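Local coordinates for lipopolysaccharide biosynthesis protein wbpB (Thermus thermophilus HB27, PDB 3OA0), which probably oxidises the UDP-N-acetylglucosaminuronic acid sugar with NAD as hydride acceptor, on the route to lipopolysaccharide O-antigen, at residues Tyr62-Arg67 against Leu93-Asn98; Lys103-Trp108 against Val126-Gln131; Arg133-Leu138 against Val256-Gly261. All blocks are in the same frame, centred on the assembly; numbering follows the deposited sequence.

Contacts 1 and 2 both belong to the Rossmann domain, and touch where Leu-93 meets Val-126; contact 3 lies about 36 Å from contact 1, centre to centre, on the opposite side of the chain's centre. Contact 1 joins helix 56-68 to the end of helix 85-94: leucine packing at its heart, charges at its margin facing a second subunit. Contact 2 is wholly buried near the middle of the chain, where the outermost strand 126-128 of the parallel sheet meets a loop holding NAD and sugar nucleotide. Contact 3 is partly buried; its first segment follows contact 2 almost directly in sequence, and it relies on aromatic faces and hydrogen bonds around the start of helix 136-146.

Contact 1. Residues Tyr62-Arg67 against Leu93-Asn98; sequences YLEDLR and LRLGAN
Arg-67 runs its side chain past the carbonyl of Leu-95. Its CB lies 4.1 Å from Leu-95 O, CG is slightly closer, and CD comes to 3.6 Å from the same oxygen. With CG anti to the backbone N (chi1 -172°) the chain heads for residues 93-98, and the bend at chi3 (55°) then turns the guanidinium toward the helix end. There NH2 lies 3.3 Å from Arg-94 O, which sits at the edge of the group, but the angle is too poor for a hydrogen bond. Arg-67 NH1 and Glu-64 OE2 form a long ion pair at 3.8 Å, the oxygen well out of the guanidinium plane, so only charge links them.

Deeper in, Leu-95 forks over helix 56-68. Its CD1 presses on Leu-63 CD1 at 3.4 Å, tighter than usual for two methyls, and the two side chains cross at about a right angle. Leu-95 CD2 lies 3.4 Å from Glu-64 N. Gly-96, at positive phi, closes helix 85-94 as the C-prime residue of a Schellman motif; a CB there would point toward Arg-67.

Glu-64 has its stronger partners in Arg-90 and Arg-94 of the second subunit, and Arg-94 in turn pairs with Glu-64 of that subunit. Helix 56-68 and the turn ending helix 85-94 are therefore joined by apolar packing without any hydrogen bond across, while their charged side chains serve the subunit interface.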
loop_
_atom_site.group_PDB
_atom_site.type_symbol
_atom_site.label_atom_id
_atom_site.label_comp_id
_atom_site.label_asym_id
_atom_site.label_seq_id
_atom_site.Cartn_x
_atom_site.Cartn_y
_atom_site.Cartn_z
ATOM N N TYR A 62 10.463 -8.784 -17.247
ATOM C CA TYR A 62 10.662 -8.010 -18.447
ATOM C C TYR A 62 12.123 -7.725 -18.828
ATOM O O TYR A 62 12.518 -7.829 -20.005
ATOM C CB TYR A 62 9.875 -6.715 -18.304
ATOM C CG TYR A 62 10.117 -5.764 -19.438
ATOM C CD1 TYR A 62 9.511 -5.981 -20.683
ATOM C CD2 TYR A 62 10.934 -4.664 -19.277
ATOM C CE1 TYR A 62 9.765 -5.120 -21.724
ATOM C CE2 TYR A 62 11.196 -3.799 -20.310
ATOM C CZ TYR A 62 10.603 -4.059 -21.536
ATOM O OH TYR A 62 10.799 -3.219 -22.593
ATOM N N LEU A 63 12.932 -7.302 -17.862
ATOM C CA LEU A 63 14.348 -7.078 -18.170
ATOM C C LEU A 63 15.024 -8.413 -18.461
ATOM O O LEU A 63 15.940 -8.440 -19.267
ATOM C CB LEU A 63 15.119 -6.413 -17.018
ATOM C CG LEU A 63 14.461 -5.169 -16.452
ATOM C CD1 LEU A 63 15.142 -4.802 -15.142
ATOM C CD2 LEU A 63 14.646 -4.062 -17.474
ATOM N N GLU A 64 14.586 -9.506 -17.847
ATOM C CA GLU A 64 15.142 -10.812 -18.185
ATOM C C GLU A 64 14.816 -11.204 -19.638
ATOM O O GLU A 64 15.660 -11.847 -20.294
ATOM C CB GLU A 64 14.594 -11.875 -17.235
ATOM C CG GLU A 64 15.296 -13.214 -17.310
ATOM C CD GLU A 64 14.701 -14.171 -16.341
ATOM O OE1 GLU A 64 13.452 -14.311 -16.313
ATOM O OE2 GLU A 64 15.488 -14.782 -15.585
ATOM N N ASP A 65 13.662 -10.770 -20.167
ATOM C CA ASP A 65 13.332 -11.108 -21.563
ATOM C C ASP A 65 14.182 -10.276 -22.464
ATOM O O ASP A 65 14.676 -10.759 -23.478
ATOM C CB ASP A 65 11.902 -10.785 -21.966
ATOM C CG ASP A 65 10.933 -11.651 -21.249
ATOM O OD1 ASP A 65 11.341 -12.801 -20.939
ATOM O OD2 ASP A 65 9.806 -11.156 -21.002
ATOM N N LEU A 66 14.330 -9.023 -22.089
ATOM C CA LEU A 66 15.272 -8.201 -22.809
ATOM C C LEU A 66 16.643 -8.901 -22.831
ATOM O O LEU A 66 17.195 -9.129 -23.907
ATOM C CB LEU A 66 15.308 -6.778 -22.251
ATOM C CG LEU A 66 14.025 -5.961 -22.387
ATOM C CD1 LEU A 66 14.287 -4.508 -22.121
ATOM C CD2 LEU A 66 13.377 -6.086 -23.796
ATOM N N ARG A 67 17.186 -9.275 -21.671
ATOM C CA ARG A 67 18.502 -9.947 -21.650
ATOM C C ARG A 67 18.490 -11.146 -22.608
ATOM O O ARG A 67 19.409 -11.310 -23.418
ATOM C CB ARG A 67 18.911 -10.478 -20.268
ATOM C CG ARG A 67 20.353 -11.018 -20.188
ATOM C CD ARG A 67 20.507 -11.951 -18.977
ATOM N NE ARG A 67 19.519 -13.025 -18.998
ATOM C CZ ARG A 67 19.188 -13.818 -17.978
ATOM N NH1 ARG A 67 18.280 -14.781 -18.129
ATOM N NH2 ARG A 67 19.762 -13.669 -16.796
ATOM N N LEU A 93 22.345 -7.842 -10.786
ATOM C CA LEU A 93 23.459 -8.733 -11.149
ATOM C C LEU A 93 22.922 -10.038 -11.753
ATOM O O LEU A 93 23.520 -10.566 -12.687
ATOM C CB LEU A 93 24.393 -9.063 -9.956
ATOM C CG LEU A 93 25.065 -7.890 -9.216
ATOM C CD1 LEU A 93 25.927 -8.353 -8.062
ATOM C CD2 LEU A 93 25.881 -6.970 -10.116
ATOM N N ARG A 94 21.882 -10.607 -11.146
ATOM C CA ARG A 94 21.235 -11.783 -11.701
ATOM C C ARG A 94 20.609 -11.530 -13.076
ATOM O O ARG A 94 20.393 -12.498 -13.789
ATOM C CB ARG A 94 20.209 -12.439 -10.757
ATOM C CG ARG A 94 18.820 -11.833 -10.787
ATOM C CD ARG A 94 17.883 -12.742 -10.028
ATOM N NE ARG A 94 18.313 -12.813 -8.636
ATOM C CZ ARG A 94 17.838 -12.006 -7.699
ATOM N NH1 ARG A 94 18.281 -12.126 -6.447
ATOM N NH2 ARG A 94 16.884 -11.123 -8.028
ATOM N N LEU A 95 20.413 -10.270 -13.458
ATOM C CA LEU A 95 19.866 -9.895 -14.761
ATOM C C LEU A 95 20.987 -9.608 -15.755
ATOM O O LEU A 95 20.725 -9.110 -16.859
ATOM C CB LEU A 95 19.007 -8.634 -14.661
ATOM C CG LEU A 95 17.552 -8.810 -14.170
ATOM C CD1 LEU A 95 16.979 -7.420 -13.985
ATOM C CD2 LEU A 95 16.673 -9.591 -15.148
ATOM N N GLY A 96 22.223 -9.880 -15.328
ATOM C CA GLY A 96 23.386 -9.566 -16.129
ATOM C C GLY A 96 23.557 -8.091 -16.306
ATOM O O GLY A 96 23.963 -7.615 -17.360
ATOM N N ALA A 97 23.305 -7.311 -15.258
ATOM C CA ALA A 97 23.478 -5.882 -15.415
ATOM C C ALA A 97 24.422 -5.336 -14.303
ATOM O O ALA A 97 24.529 -5.999 -13.280
ATOM C CB ALA A 97 22.155 -5.231 -15.313
ATOM N N ASN A 98 25.023 -4.163 -14.473
ATOM C CA ASN A 98 25.774 -3.501 -13.375
ATOM C C ASN A 98 24.749 -2.667 -12.580
ATOM O O ASN A 98 23.671 -2.333 -13.098
ATOM C CB ASN A 98 26.855 -2.548 -13.890
ATOM C CG ASN A 98 28.026 -3.291 -14.592
ATOM O OD1 ASN A 98 28.379 -4.450 -14.303
ATOM N ND2 ASN A 98 28.575 -2.621 -15.558
#

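Contact 2. Residues Lys103-Trp108 against Val126-Gln131; sequences KPLVLW and VYTVLQ. With NAD (nicotinamide-adenine-dinucleotide), chain E.
The flat groups that Leu-105 and Lys-103 meet across this contact are peptide carbonyls, and no rings stack between the segments. Leu-105 CD1 lies 3.6 Å from Tyr-127 O, and Lys-103 CG touches Val-129 O at 3.6 Å. That second oxygen is buried here with no polar partner in the model. A further pair of flat groups meets at the cofactor: the Gln-131 amide and the NAD carboxamide have planes only about 19° apart. Gln-131 NE2 lies 3.0 Å from NAD O7N in a weak bond, itself doubtful because the two amide nitrogens crowd each other, which leaves the modelled flip of these amides uncertain.

Leu-105 carries the apolar part. Its chi1 of -169° swings both methyls over the strand: CD1 wedges against Thr-128 CB at a tight 3.4 Å and reaches Val-126 CG1 at 3.9 Å, while CD2 rests on Thr-128 CG2. Thr-128 keeps its hydroxyl for Ser-101 O on the neighbouring strand. Helix 281-296 packs on the same leucine through Ala-284 and Ile-288.

Lys-103 turns its end away from the strand, bent at chi2 and chi3. The ribose hydroxyl NAD O2D donates to Lys-103 O at 2.9 Å, and Lys-103 NZ returns a weak bond to that hydroxyl. NZ has its stronger partner in O3' of the bound sugar nucleotide, so one lysine spans the cofactor and the probable substrate.

Glu-102, Lys-103 and Pro-104, with a cis peptide before the proline, form the Glu-Lys-Pro signature of the Gfo/Idh/MocA oxidoreductases, set beside outermost strand 126-128 of the Rossmann sheet at what is probably the active site, where NAD and the sugar nucleotide meet.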
loop_
_atom_site.group_PDB
_atom_site.type_symbol
_atom_site.label_atom_id
_atom_site.label_comp_id
_atom_site.label_asym_id
_atom_site.label_seq_id
_atom_site.Cartn_x
_atom_site.Cartn_y
_atom_site.Cartn_z
ATOM N N LYS A 103 23.319 6.106 -2.225
ATOM C CA LYS A 103 23.873 5.762 -0.926
ATOM C C LYS A 103 22.754 5.619 0.115
ATOM O O LYS A 103 21.644 6.085 -0.132
ATOM C CB LYS A 103 24.788 6.894 -0.508
ATOM C CG LYS A 103 24.222 8.277 -0.776
ATOM C CD LYS A 103 23.691 8.968 0.485
ATOM C CE LYS A 103 22.254 8.536 0.762
ATOM N NZ LYS A 103 21.613 8.995 2.036
ATOM N N PRO A 104 22.973 4.865 1.210
ATOM C CA PRO A 104 24.170 4.062 1.444
ATOM C C PRO A 104 24.043 2.920 0.448
ATOM O O PRO A 104 22.945 2.385 0.226
ATOM C CB PRO A 104 23.941 3.479 2.855
ATOM C CG PRO A 104 22.434 3.408 2.921
ATOM C CD PRO A 104 22.003 4.698 2.308
ATOM N N LEU A 105 25.156 2.517 -0.147
ATOM C CA LEU A 105 25.160 1.399 -1.086
ATOM C C LEU A 105 24.383 0.199 -0.601
ATOM O O LEU A 105 23.605 -0.384 -1.357
ATOM C CB LEU A 105 26.614 0.949 -1.318
ATOM C CG LEU A 105 26.750 -0.033 -2.478
ATOM C CD1 LEU A 105 25.892 0.525 -3.607
ATOM C CD2 LEU A 105 28.233 -0.067 -2.859
ATOM N N VAL A 106 24.625 -0.222 0.640
ATOM C CA VAL A 106 23.789 -1.201 1.328
ATOM C C VAL A 106 23.824 -0.875 2.825
ATOM O O VAL A 106 24.513 0.053 3.230
ATOM C CB VAL A 106 24.344 -2.598 1.184
ATOM C CG1 VAL A 106 24.193 -3.054 -0.311
ATOM C CG2 VAL A 106 25.804 -2.584 1.669
ATOM N N LEU A 107 23.119 -1.604 3.673
ATOM C CA LEU A 107 23.114 -1.156 5.065
ATOM C C LEU A 107 24.178 -1.852 5.893
ATOM O O LEU A 107 24.598 -1.281 6.892
ATOM C CB LEU A 107 21.765 -1.409 5.729
ATOM C CG LEU A 107 20.612 -0.546 5.194
ATOM C CD1 LEU A 107 19.263 -1.118 5.773
ATOM C CD2 LEU A 107 20.838 0.907 5.514
ATOM N N TRP A 108 24.576 -3.070 5.504
ATOM C CA TRP A 108 25.461 -3.924 6.329
ATOM C C TRP A 108 26.784 -4.374 5.681
ATOM O O TRP A 108 26.832 -4.708 4.481
ATOM C CB TRP A 108 24.699 -5.171 6.762
ATOM C CG TRP A 108 23.494 -4.811 7.536
ATOM C CD1 TRP A 108 22.206 -4.772 7.090
ATOM C CD2 TRP A 108 23.473 -4.356 8.901
ATOM N NE1 TRP A 108 21.380 -4.346 8.108
ATOM C CE2 TRP A 108 22.125 -4.114 9.234
ATOM C CE3 TRP A 108 24.463 -4.181 9.883
ATOM C CZ2 TRP A 108 21.738 -3.662 10.502
ATOM C CZ3 TRP A 108 24.080 -3.752 11.147
ATOM C CH2 TRP A 108 22.727 -3.497 11.448
ATOM N N VAL A 126 29.218 -3.364 -9.027
ATOM C CA VAL A 126 28.301 -2.566 -8.202
ATOM C C VAL A 126 28.911 -1.197 -7.960
ATOM O O VAL A 126 30.027 -1.107 -7.456
ATOM C CB VAL A 126 28.115 -3.210 -6.825
ATOM C CG1 VAL A 126 27.184 -2.373 -5.935
ATOM C CG2 VAL A 126 27.648 -4.658 -6.979
ATOM N N TYR A 127 28.228 -0.125 -8.329
ATOM C CA TYR A 127 28.725 1.224 -8.141
ATOM C C TYR A 127 27.751 1.981 -7.247
ATOM O O TYR A 127 26.612 1.516 -7.021
ATOM C CB TYR A 127 28.885 1.972 -9.466
ATOM C CG TYR A 127 29.915 1.291 -10.312
ATOM C CD1 TYR A 127 31.258 1.289 -9.924
ATOM C CD2 TYR A 127 29.547 0.580 -11.450
ATOM C CE1 TYR A 127 32.218 0.624 -10.678
ATOM C CE2 TYR A 127 30.490 -0.088 -12.214
ATOM C CZ TYR A 127 31.809 -0.063 -11.814
ATOM O OH TYR A 127 32.730 -0.744 -12.558
ATOM N N THR A 128 28.175 3.131 -6.751
ATOM C CA THR A 128 27.293 3.875 -5.843
ATOM C C THR A 128 27.455 5.348 -6.134
ATOM O O THR A 128 28.476 5.709 -6.725
ATOM C CB THR A 128 27.482 3.441 -4.367
ATOM O OG1 THR A 128 26.577 4.135 -3.486
ATOM C CG2 THR A 128 28.921 3.625 -3.927
ATOM N N VAL A 129 26.434 6.153 -5.840
ATOM C CA VAL A 129 26.437 7.603 -6.053
ATOM C C VAL A 129 26.976 8.249 -4.762
ATOM O O VAL A 129 26.339 8.230 -3.707
ATOM C CB VAL A 129 25.015 8.164 -6.334
ATOM C CG1 VAL A 129 25.041 9.688 -6.658
ATOM C CG2 VAL A 129 24.357 7.403 -7.497
ATOM N N LEU A 130 28.195 8.769 -4.829
ATOM C CA LEU A 130 28.748 9.449 -3.666
ATOM C C LEU A 130 29.130 10.778 -4.245
ATOM O O LEU A 130 30.276 10.924 -4.665
ATOM C CB LEU A 130 30.057 8.771 -3.268
ATOM C CG LEU A 130 29.795 7.409 -2.648
ATOM C CD1 LEU A 130 31.097 6.617 -2.598
ATOM C CD2 LEU A 130 29.117 7.597 -1.289
ATOM N N GLN A 131 28.208 11.723 -4.330
ATOM C CA GLN A 131 28.518 12.931 -5.084
ATOM C C GLN A 131 29.456 13.925 -4.379
ATOM O O GLN A 131 30.053 14.776 -5.040
ATOM C CB GLN A 131 27.257 13.635 -5.596
ATOM C CG GLN A 131 26.456 14.353 -4.533
ATOM C CD GLN A 131 25.351 13.489 -3.925
ATOM O OE1 GLN A 131 25.475 12.263 -3.734
ATOM N NE2 GLN A 131 24.245 14.152 -3.599
HETATM P PA NAD E . 11.645 8.826 -1.494
HETATM O O1A NAD E . 11.200 10.188 -1.879
HETATM O O2A NAD E . 10.681 8.279 -0.432
HETATM O O5B NAD E . 11.526 8.065 -2.910
HETATM C C5B NAD E . 11.287 6.693 -2.628
HETATM C C4B NAD E . 10.675 5.983 -3.827
HETATM O O4B NAD E . 11.112 4.624 -3.866
HETATM C C3B NAD E . 9.177 6.053 -3.498
HETATM O O3B NAD E . 8.648 6.492 -4.726
HETATM C C2B NAD E . 8.763 4.571 -3.260
HETATM O O2B NAD E . 7.478 4.403 -3.848
HETATM C C1B NAD E . 9.892 3.866 -4.060
HETATM N N9A NAD E . 9.942 2.437 -3.725
HETATM C C8A NAD E . 9.528 1.778 -2.587
HETATM N N7A NAD E . 9.682 0.498 -2.745
HETATM C C5A NAD E . 10.198 0.271 -3.991
HETATM C C6A NAD E . 10.548 -0.871 -4.720
HETATM N N6A NAD E . 10.386 -2.147 -4.165
HETATM N N1A NAD E . 11.037 -0.646 -5.932
HETATM C C2A NAD E . 11.158 0.532 -6.536
HETATM N N3A NAD E . 10.808 1.614 -5.879
HETATM C C4A NAD E . 10.352 1.505 -4.638
HETATM O O3 NAD E . 13.135 8.901 -0.925
HETATM P PN NAD E . 14.311 9.436 -1.835
HETATM O O1N NAD E . 14.775 10.694 -1.128
HETATM O O2N NAD E . 14.243 9.846 -3.304
HETATM O O5D NAD E . 15.621 8.597 -1.402
HETATM C C5D NAD E . 15.894 7.622 -2.362
HETATM C C4D NAD E . 17.330 7.117 -2.219
HETATM O O4D NAD E . 18.111 8.276 -2.570
HETATM C C3D NAD E . 17.668 6.843 -0.724
HETATM O O3D NAD E . 18.601 5.763 -0.753
HETATM C C2D NAD E . 18.343 8.112 -0.194
HETATM O O2D NAD E . 19.432 7.739 0.657
HETATM C C1D NAD E . 18.924 8.738 -1.483
HETATM N N1N NAD E . 18.995 10.205 -1.511
HETATM C C2N NAD E . 20.118 10.791 -1.928
HETATM C C3N NAD E . 20.218 12.192 -1.968
HETATM C C7N NAD E . 21.454 12.879 -2.435
HETATM O O7N NAD E . 21.555 14.080 -2.301
HETATM N N7N NAD E . 22.452 12.187 -3.035
HETATM C C4N NAD E . 19.134 12.973 -1.539
HETATM C C5N NAD E . 17.998 12.296 -1.105
HETATM C C6N NAD E . 17.952 10.919 -1.104
#

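Contact 3. Residues Arg133-Leu138 against Val256-Gly261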
loop_
_atom_site.group_PDB
_atom_site.type_symbol
_atom_site.label_atom_id
_atom_site.label_comp_id
_atom_site.label_asym_id
_atom_site.label_seq_id
_atom_site.Cartn_x
_atom_site.Cartn_y
_atom_site.Cartn_z
ATOM N N ARG A 133 32.230 13.278 -3.361
ATOM C CA ARG A 133 33.541 12.940 -3.896
ATOM C C ARG A 133 33.874 13.651 -5.201
ATOM O O ARG A 133 35.045 13.713 -5.572
ATOM C CB ARG A 133 33.669 11.442 -4.091
ATOM C CG ARG A 133 33.779 10.682 -2.820
ATOM C CD ARG A 133 34.469 9.351 -2.980
ATOM N NE ARG A 133 34.267 8.459 -1.840
ATOM C CZ ARG A 133 34.958 7.341 -1.630
ATOM N NH1 ARG A 133 35.869 6.956 -2.510
ATOM N NH2 ARG A 133 34.714 6.558 -0.579
ATOM N N VAL A 134 32.861 14.176 -5.903
ATOM C CA VAL A 134 33.096 14.917 -7.139
ATOM C C VAL A 134 32.840 16.425 -7.024
ATOM O O VAL A 134 33.017 17.166 -7.998
ATOM C CB VAL A 134 32.346 14.297 -8.341
ATOM C CG1 VAL A 134 32.586 12.807 -8.372
ATOM C CG2 VAL A 134 30.849 14.604 -8.251
ATOM N N HIS A 135 32.470 16.872 -5.827
ATOM C CA HIS A 135 32.339 18.284 -5.497
ATOM C C HIS A 135 33.708 18.948 -5.567
ATOM O O HIS A 135 34.635 18.536 -4.863
ATOM C CB HIS A 135 31.783 18.428 -4.081
ATOM C CG HIS A 135 31.367 19.822 -3.740
ATOM N ND1 HIS A 135 32.141 20.919 -4.051
ATOM C CD2 HIS A 135 30.249 20.299 -3.139
ATOM C CE1 HIS A 135 31.525 22.013 -3.642
ATOM N NE2 HIS A 135 30.377 21.665 -3.081
ATOM N N PRO A 136 33.851 19.954 -6.448
ATOM C CA PRO A 136 35.170 20.508 -6.795
ATOM C C PRO A 136 35.925 21.103 -5.610
ATOM O O PRO A 136 37.145 20.977 -5.533
ATOM C CB PRO A 136 34.846 21.576 -7.848
ATOM C CG PRO A 136 33.542 21.088 -8.477
ATOM C CD PRO A 136 32.780 20.455 -7.333
ATOM N N SER A 137 35.211 21.703 -4.668
ATOM C CA SER A 137 35.863 22.145 -3.440
ATOM C C SER A 137 36.431 20.978 -2.618
ATOM O O SER A 137 37.497 21.100 -2.019
ATOM C CB SER A 137 34.882 22.973 -2.607
ATOM O OG SER A 137 34.712 24.253 -3.207
ATOM N N LEU A 138 35.733 19.843 -2.583
ATOM C CA LEU A 138 36.150 18.765 -1.710
ATOM C C LEU A 138 37.272 18.027 -2.387
ATOM O O LEU A 138 38.161 17.513 -1.700
ATOM C CB LEU A 138 34.985 17.855 -1.331
ATOM C CG LEU A 138 33.906 18.622 -0.568
ATOM C CD1 LEU A 138 32.734 17.741 -0.168
ATOM C CD2 LEU A 138 34.495 19.309 0.674
ATOM N N VAL A 256 35.671 24.612 5.989
ATOM C CA VAL A 256 35.901 24.185 4.613
ATOM C C VAL A 256 34.710 24.596 3.768
ATOM O O VAL A 256 33.563 24.209 4.012
ATOM C CB VAL A 256 36.255 22.692 4.419
ATOM C CG1 VAL A 256 36.132 22.330 2.943
ATOM C CG2 VAL A 256 37.644 22.375 4.982
ATOM N N GLU A 257 35.020 25.447 2.799
ATOM C CA GLU A 257 33.987 26.119 2.034
ATOM C C GLU A 257 33.751 25.277 0.806
ATOM O O GLU A 257 34.590 25.229 -0.091
ATOM C CB GLU A 257 34.404 27.529 1.638
ATOM C CG GLU A 257 33.303 28.542 1.902
ATOM C CD GLU A 257 33.230 28.883 3.376
ATOM O OE1 GLU A 257 34.184 29.532 3.852
ATOM O OE2 GLU A 257 32.253 28.499 4.062
ATOM N N PHE A 258 32.626 24.571 0.837
ATOM C CA PHE A 258 32.059 23.907 -0.329
ATOM C C PHE A 258 30.629 24.427 -0.433
ATOM O O PHE A 258 29.875 24.441 0.549
ATOM C CB PHE A 258 32.185 22.359 -0.304
ATOM C CG PHE A 258 31.478 21.648 0.847
ATOM C CD1 PHE A 258 30.443 20.750 0.598
ATOM C CD2 PHE A 258 31.890 21.807 2.167
ATOM C CE1 PHE A 258 29.805 20.055 1.633
ATOM C CE2 PHE A 258 31.250 21.118 3.206
ATOM C CZ PHE A 258 30.215 20.240 2.934
ATOM N N SER A 259 30.312 24.920 -1.626
ATOM C CA SER A 259 29.039 25.561 -1.922
ATOM C C SER A 259 27.871 24.601 -2.206
ATOM O O SER A 259 28.072 23.486 -2.697
ATOM C CB SER A 259 29.263 26.568 -3.065
ATOM O OG SER A 259 28.131 26.757 -3.907
ATOM N N GLU A 260 26.665 25.055 -1.861
ATOM C CA GLU A 260 25.381 24.432 -2.202
ATOM C C GLU A 260 25.073 24.396 -3.705
ATOM O O GLU A 260 24.388 23.496 -4.198
ATOM C CB GLU A 260 24.252 25.230 -1.544
ATOM C CG GLU A 260 24.310 25.274 -0.035
ATOM C CD GLU A 260 24.264 23.878 0.546
ATOM O OE1 GLU A 260 24.445 23.715 1.777
ATOM O OE2 GLU A 260 24.046 22.944 -0.254
ATOM N N GLY A 261 25.570 25.398 -4.423
ATOM C CA GLY A 261 25.122 25.704 -5.776
ATOM C C GLY A 261 25.197 24.596 -6.806
ATOM O O GLY A 261 24.689 24.725 -7.925
#
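His-135 lays one ring face against Phe-258 and turns an edge to Ser-259. Phe-258 CB sits over that face, 3.7 Å from the ring centroid, as a CH-pi contact, and the phenyl ring follows with its edge toward the same face, an offset edge-to-face pair with planes at 75°. A chi1 of -169° points the imidazole away from its own backbone N and across to the loop, where NE2 donates to a lone pair of Ser-259 O at 3.0 Å, the N-H...O angle being 155°. ND1 accepts from Ser-137 N at 3.2 Å. Both ring nitrogens are thus bonded, which fixes the ring's rotation.

Leu-138 crosses Phe-258 obliquely from the helix, its CD2 over a phenyl face at 4.2 Å from the centroid. Ser-137 OG adds a weak bond to Glu-257 O. Without the His-135 imidazole, as with an alanine here, Ser-259 O and the Ser-137 amide would probably lose these mates and a gap would open beside Phe-258.

Phe-258 also meets Arg-247, a 2-oxoglutarate-binding residue, by cation-pi. His-135 is the N-cap of helix 136-146, and its capping bond and ring join that helix start to the loop following strand 254-255, whose Ser-259 forms an ST turn.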